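Local coordinates for lysosome-associated membrane glycoprotein 1 (Mus musculus, PDB 5GV0) that is a heavily glycosylated protein of the lysosomal membrane, whose membrane-proximal luminal domain probably contributes to its self-association, at residues A[63-75]-A[82-94]. Sequence-based numbering, arbitrary orientation.
With NAG (2-acetamido-2-deoxy-beta-D-glucopyranose), chain E; SO4 (sulfate ion), chain B.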
loop_
_atom_site.group_PDB
_atom_site.type_symbol
_atom_site.label_atom_id
_atom_site.label_comp_id
_atom_site.label_asym_id
_atom_site.label_seq_id
_atom_site.Cartn_x
_atom_site.Cartn_y
_atom_site.Cartn_z
ATOM N N GLU A 63 5.514 5.770 -7.511
ATOM C CA GLU A 63 6.936 6.052 -7.575
ATOM C C GLU A 63 7.276 7.481 -7.963
ATOM O O GLU A 63 6.458 8.217 -8.523
ATOM C CB GLU A 63 7.611 5.087 -8.551
ATOM C CG GLU A 63 7.079 5.143 -9.974
ATOM C CD GLU A 63 7.602 4.001 -10.828
ATOM O OE1 GLU A 63 8.806 3.671 -10.726
ATOM O OE2 GLU A 63 6.810 3.421 -11.595
ATOM N N ASN A 64 8.505 7.854 -7.633
ATOM C CA ASN A 64 9.113 9.078 -8.114
ATOM C C ASN A 64 10.591 8.805 -8.375
ATOM O O ASN A 64 11.004 7.646 -8.440
ATOM C CB ASN A 64 8.911 10.222 -7.119
ATOM C CG ASN A 64 9.423 9.897 -5.733
ATOM O OD1 ASN A 64 10.519 9.366 -5.565
ATOM N ND2 ASN A 64 8.625 10.221 -4.723
ATOM N N LYS A 65 11.383 9.862 -8.516
ATOM C CA LYS A 65 12.785 9.721 -8.895
ATOM C C LYS A 65 13.616 8.940 -7.872
ATOM O O LYS A 65 14.550 8.228 -8.238
ATOM C CB LYS A 65 13.403 11.105 -9.117
ATOM C CG LYS A 65 14.791 11.080 -9.735
ATOM C CD LYS A 65 15.295 12.488 -10.018
ATOM C CE LYS A 65 15.518 13.269 -8.733
ATOM N NZ LYS A 65 16.595 12.667 -7.896
ATOM N N ASN A 66 13.268 9.063 -6.596
ATOM C CA ASN A 66 14.087 8.490 -5.530
ATOM C C ASN A 66 13.473 7.294 -4.816
ATOM O O ASN A 66 14.071 6.749 -3.890
ATOM C CB ASN A 66 14.411 9.565 -4.490
ATOM C CG ASN A 66 15.465 10.542 -4.967
ATOM O OD1 ASN A 66 15.201 11.734 -5.118
ATOM N ND2 ASN A 66 16.673 10.040 -5.201
ATOM N N ARG A 67 12.291 6.870 -5.249
ATOM C CA ARG A 67 11.539 5.895 -4.472
ATOM C C ARG A 67 10.486 5.188 -5.305
ATOM O O ARG A 67 9.796 5.815 -6.104
ATOM C CB ARG A 67 10.873 6.595 -3.288
ATOM C CG ARG A 67 10.134 5.687 -2.324
ATOM C CD ARG A 67 8.859 6.363 -1.850
ATOM N NE ARG A 67 7.807 6.251 -2.850
ATOM C CZ ARG A 67 6.937 7.211 -3.149
ATOM N NH1 ARG A 67 6.978 8.386 -2.528
ATOM N NH2 ARG A 67 6.022 6.989 -4.079
ATOM N N ALA A 68 10.363 3.879 -5.113
ATOM C CA ALA A 68 9.272 3.127 -5.707
ATOM C C ALA A 68 8.657 2.219 -4.662
ATOM O O ALA A 68 9.357 1.420 -4.034
ATOM C CB ALA A 68 9.757 2.320 -6.908
ATOM N N LEU A 69 7.353 2.362 -4.469
ATOM C CA LEU A 69 6.602 1.539 -3.530
ATOM C C LEU A 69 5.604 0.684 -4.275
ATOM O O LEU A 69 4.780 1.220 -5.014
ATOM C CB LEU A 69 5.863 2.413 -2.519
ATOM C CG LEU A 69 4.870 1.668 -1.614
ATOM C CD1 LEU A 69 5.603 0.790 -0.609
ATOM C CD2 LEU A 69 3.946 2.654 -0.893
ATOM N N GLU A 70 5.650 -0.632 -4.071
ATOM C CA GLU A 70 4.646 -1.502 -4.682
ATOM C C GLU A 70 3.860 -2.229 -3.614
ATOM O O GLU A 70 4.424 -2.844 -2.699
ATOM C CB GLU A 70 5.265 -2.515 -5.644
ATOM C CG GLU A 70 4.197 -3.362 -6.367
ATOM C CD GLU A 70 4.790 -4.283 -7.408
ATOM O OE1 GLU A 70 5.440 -5.270 -7.018
ATOM O OE2 GLU A 70 4.607 -4.015 -8.616
ATOM N N LEU A 71 2.545 -2.143 -3.735
ATOM C CA LEU A 71 1.626 -2.877 -2.883
ATOM C C LEU A 71 1.139 -4.079 -3.656
ATOM O O LEU A 71 0.771 -3.967 -4.834
ATOM C CB LEU A 71 0.446 -2.008 -2.468
ATOM C CG LEU A 71 0.787 -0.668 -1.836
ATOM C CD1 LEU A 71 -0.491 0.061 -1.463
ATOM C CD2 LEU A 71 1.680 -0.873 -0.624
ATOM N N GLN A 72 1.141 -5.235 -3.010
ATOM C CA GLN A 72 0.658 -6.454 -3.637
ATOM C C GLN A 72 -0.542 -6.963 -2.870
ATOM O O GLN A 72 -0.495 -7.099 -1.652
ATOM C CB GLN A 72 1.763 -7.513 -3.688
ATOM C CG GLN A 72 3.021 -7.023 -4.375
ATOM C CD GLN A 72 3.899 -8.142 -4.894
ATOM O OE1 GLN A 72 3.775 -9.293 -4.479
ATOM N NE2 GLN A 72 4.794 -7.808 -5.816
ATOM N N PHE A 73 -1.628 -7.210 -3.590
ATOM C CA PHE A 73 -2.853 -7.714 -2.994
ATOM C C PHE A 73 -3.061 -9.157 -3.418
ATOM O O PHE A 73 -2.784 -9.530 -4.560
ATOM C CB PHE A 73 -4.055 -6.858 -3.408
ATOM C CG PHE A 73 -4.005 -5.462 -2.872
ATOM C CD1 PHE A 73 -3.285 -4.477 -3.532
ATOM C CD2 PHE A 73 -4.652 -5.141 -1.694
ATOM C CE1 PHE A 73 -3.220 -3.183 -3.022
ATOM C CE2 PHE A 73 -4.591 -3.855 -1.181
ATOM C CZ PHE A 73 -3.878 -2.878 -1.843
ATOM N N GLY A 74 -3.540 -9.967 -2.484
ATOM C CA GLY A 74 -3.835 -11.353 -2.758
ATOM C C GLY A 74 -5.254 -11.671 -2.374
ATOM O O GLY A 74 -5.951 -10.872 -1.753
ATOM N N MET A 75 -5.697 -12.856 -2.754
ATOM C CA MET A 75 -6.988 -13.307 -2.298
ATOM C C MET A 75 -7.058 -14.808 -2.315
ATOM O O MET A 75 -6.329 -15.484 -3.039
ATOM C CB MET A 75 -8.111 -12.715 -3.143
ATOM C CG MET A 75 -8.099 -13.106 -4.584
ATOM S SD MET A 75 -9.804 -13.074 -5.124
ATOM C CE MET A 75 -10.359 -14.678 -4.570
ATOM N N PHE A 82 -10.037 -10.640 0.104
ATOM C CA PHE A 82 -8.806 -10.061 -0.426
ATOM C C PHE A 82 -8.089 -9.301 0.679
ATOM O O PHE A 82 -8.684 -8.962 1.701
ATOM C CB PHE A 82 -9.074 -9.138 -1.629
ATOM C CG PHE A 82 -9.826 -7.874 -1.291
ATOM C CD1 PHE A 82 -9.160 -6.736 -0.846
ATOM C CD2 PHE A 82 -11.204 -7.821 -1.439
ATOM C CE1 PHE A 82 -9.862 -5.580 -0.540
ATOM C CE2 PHE A 82 -11.905 -6.663 -1.133
ATOM C CZ PHE A 82 -11.237 -5.549 -0.690
ATOM N N PHE A 83 -6.810 -9.025 0.457
ATOM C CA PHE A 83 -5.986 -8.390 1.469
ATOM C C PHE A 83 -4.678 -7.922 0.864
ATOM O O PHE A 83 -4.243 -8.425 -0.173
ATOM C CB PHE A 83 -5.707 -9.356 2.644
ATOM C CG PHE A 83 -5.268 -10.725 2.217
ATOM C CD1 PHE A 83 -3.927 -11.012 2.016
ATOM C CD2 PHE A 83 -6.199 -11.729 2.017
ATOM C CE1 PHE A 83 -3.525 -12.273 1.617
ATOM C CE2 PHE A 83 -5.803 -12.994 1.619
ATOM C CZ PHE A 83 -4.465 -13.265 1.423
ATOM N N LEU A 84 -4.073 -6.935 1.513
ATOM C CA LEU A 84 -2.695 -6.557 1.229
ATOM C C LEU A 84 -1.806 -7.687 1.718
ATOM O O LEU A 84 -1.822 -8.013 2.916
ATOM C CB LEU A 84 -2.340 -5.249 1.925
ATOM C CG LEU A 84 -0.897 -4.772 1.740
ATOM C CD1 LEU A 84 -0.686 -4.256 0.320
ATOM C CD2 LEU A 84 -0.552 -3.707 2.758
ATOM N N GLN A 85 -1.062 -8.309 0.805
ATOM C CA GLN A 85 -0.213 -9.431 1.184
ATOM C C GLN A 85 1.273 -9.097 1.084
ATOM O O GLN A 85 2.107 -9.809 1.634
ATOM C CB GLN A 85 -0.544 -10.667 0.331
ATOM C CG GLN A 85 -0.208 -10.568 -1.130
ATOM C CD GLN A 85 -0.549 -11.841 -1.879
ATOM O OE1 GLN A 85 -0.902 -12.864 -1.275
ATOM N NE2 GLN A 85 -0.462 -11.782 -3.205
ATOM N N GLY A 86 1.614 -8.011 0.400
ATOM C CA GLY A 86 3.015 -7.706 0.219
ATOM C C GLY A 86 3.329 -6.244 0.011
ATOM O O GLY A 86 2.509 -5.490 -0.502
ATOM N N VAL A 87 4.531 -5.856 0.421
ATOM C CA VAL A 87 5.066 -4.529 0.168
ATOM C C VAL A 87 6.495 -4.654 -0.353
ATOM O O VAL A 87 7.289 -5.428 0.188
ATOM C CB VAL A 87 5.055 -3.662 1.448
ATOM C CG1 VAL A 87 5.988 -2.448 1.314
ATOM C CG2 VAL A 87 3.636 -3.232 1.781
ATOM N N ARG A 88 6.803 -3.913 -1.413
ATOM C CA ARG A 88 8.165 -3.795 -1.924
ATOM C C ARG A 88 8.531 -2.327 -1.983
ATOM O O ARG A 88 7.767 -1.523 -2.511
ATOM C CB ARG A 88 8.310 -4.399 -3.328
ATOM C CG ARG A 88 7.969 -5.863 -3.457
ATOM C CD ARG A 88 8.608 -6.459 -4.711
ATOM N NE ARG A 88 7.936 -6.070 -5.950
ATOM C CZ ARG A 88 8.447 -6.267 -7.162
ATOM N NH1 ARG A 88 9.643 -6.825 -7.295
ATOM N NH2 ARG A 88 7.769 -5.897 -8.241
ATOM N N LEU A 89 9.700 -1.979 -1.463
ATOM C CA LEU A 89 10.171 -0.605 -1.522
ATOM C C LEU A 89 11.590 -0.530 -2.065
ATOM O O LEU A 89 12.493 -1.179 -1.543
ATOM C CB LEU A 89 10.108 0.035 -0.132
ATOM C CG LEU A 89 10.680 1.451 -0.019
ATOM C CD1 LEU A 89 9.795 2.461 -0.736
ATOM C CD2 LEU A 89 10.865 1.831 1.438
ATOM N N ASN A 90 11.778 0.252 -3.125
ATOM C CA ASN A 90 13.110 0.645 -3.570
ATOM C C ASN A 90 13.313 2.097 -3.190
ATOM O O ASN A 90 12.434 2.924 -3.433
ATOM C CB ASN A 90 13.280 0.498 -5.085
ATOM C CG ASN A 90 13.351 -0.941 -5.544
ATOM O OD1 ASN A 90 13.489 -1.870 -4.746
ATOM N ND2 ASN A 90 13.262 -1.127 -6.858
ATOM N N MET A 91 14.456 2.433 -2.610
ATOM C CA MET A 91 14.651 3.819 -2.226
ATOM C C MET A 91 16.099 4.256 -2.314
ATOM O O MET A 91 17.013 3.466 -2.099
ATOM C CB MET A 91 14.125 4.030 -0.808
ATOM C CG MET A 91 13.920 5.477 -0.433
ATOM S SD MET A 91 12.906 5.603 1.048
ATOM C CE MET A 91 12.284 7.270 0.867
ATOM N N THR A 92 16.304 5.530 -2.635
ATOM C CA THR A 92 17.622 6.131 -2.523
ATOM C C THR A 92 17.577 7.254 -1.485
ATOM O O THR A 92 16.805 8.205 -1.618
ATOM C CB THR A 92 18.120 6.672 -3.870
ATOM O OG1 THR A 92 18.341 5.580 -4.770
ATOM C CG2 THR A 92 19.427 7.428 -3.685
ATOM N N LEU A 93 18.382 7.112 -0.440
ATOM C CA LEU A 93 18.506 8.129 0.598
ATOM C C LEU A 93 19.922 8.685 0.574
ATOM O O LEU A 93 20.851 8.021 1.036
ATOM C CB LEU A 93 18.189 7.553 1.978
ATOM C CG LEU A 93 16.767 7.063 2.265
ATOM C CD1 LEU A 93 16.738 6.271 3.562
ATOM C CD2 LEU A 93 15.809 8.231 2.340
ATOM N N PRO A 94 20.090 9.903 0.038
ATOM C CA PRO A 94 21.414 10.498 -0.165
ATOM C C PRO A 94 22.277 10.552 1.099
ATOM O O PRO A 94 23.490 10.400 0.981
ATOM C CB PRO A 94 21.084 11.910 -0.658
ATOM C CG PRO A 94 19.754 11.776 -1.300
ATOM C CD PRO A 94 19.015 10.785 -0.447
HETATM C C1 NAG E . 13.307 -2.425 -7.474
HETATM C C2 NAG E . 11.994 -2.692 -8.209
HETATM C C3 NAG E . 12.057 -4.033 -8.936
HETATM C C4 NAG E . 13.296 -4.104 -9.820
HETATM C C5 NAG E . 14.540 -3.783 -9.000
HETATM C C6 NAG E . 15.799 -3.733 -9.833
HETATM C C7 NAG E . 9.874 -1.781 -7.357
HETATM C C8 NAG E . 8.818 -1.895 -6.301
HETATM N N2 NAG E . 10.875 -2.665 -7.281
HETATM O O3 NAG E . 10.892 -4.179 -9.738
HETATM O O4 NAG E . 13.425 -5.409 -10.373
HETATM O O5 NAG E . 14.391 -2.493 -8.392
HETATM O O6 NAG E . 15.811 -2.596 -10.686
HETATM O O7 NAG E . 9.821 -0.933 -8.243
HETATM S S SO4 B . 9.946 -7.312 -11.180
HETATM O O1 SO4 B . 8.537 -6.936 -11.267
HETATM O O2 SO4 B . 10.067 -8.755 -11.372
HETATM O O3 SO4 B . 10.709 -6.617 -12.213
HETATM O O4 SO4 B . 10.473 -6.950 -9.867
#
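Leu84 lays its CD1 methyl over one face of the Phe73 ring, 4.2 Å from the centroid, a CH-pi contact; with CG turned anti to the backbone N (chi1 178°), the same methyl also reaches Leu71 CB. Leu71 CD2 lies alongside Val87 CG2 at 3.9 Å, and Leu69 CD1 meets Val87 CG1. Branched aliphatics suit this face, which packs on the second sheet: Leu135 on Leu71 and Val87, Leu133 on Leu89, Met21 on Leu71.

Backbone hydrogen bonds join the strands, one at Asn66-Thr92, two each at Ala68-Asn90, Glu70-Arg88 and Gly74-Phe83. Gln72 O accepts from both Gln85 N (2.8 Å) and Gly86 N (3.1 Å), a classic beta bulge. Gly74, without a side chain, lets the Gln85 amide lie against its CA.

On the other face, Arg88 NE and NH2 form a side-on salt bridge to Glu70 OE1 (2.8 Å and 2.7 Å). Both bonds are bent, the NE one to 139°, and the planes lie 32° apart. Gln72 NE2 adds a hydrogen bond at 2.9 Å; all three donors approach from above the carboxylate plane and probably stabilise its charge. A sulfate, probably from the crystallisation liquor, accepts from Arg88 NH1, while the Asn90 glycan's acetamido group covers one guanidinium face. Largely apolar on one face, with a glycan on the other, this is an antiparallel beta hairpin of a two-sheet LAMP luminal domain.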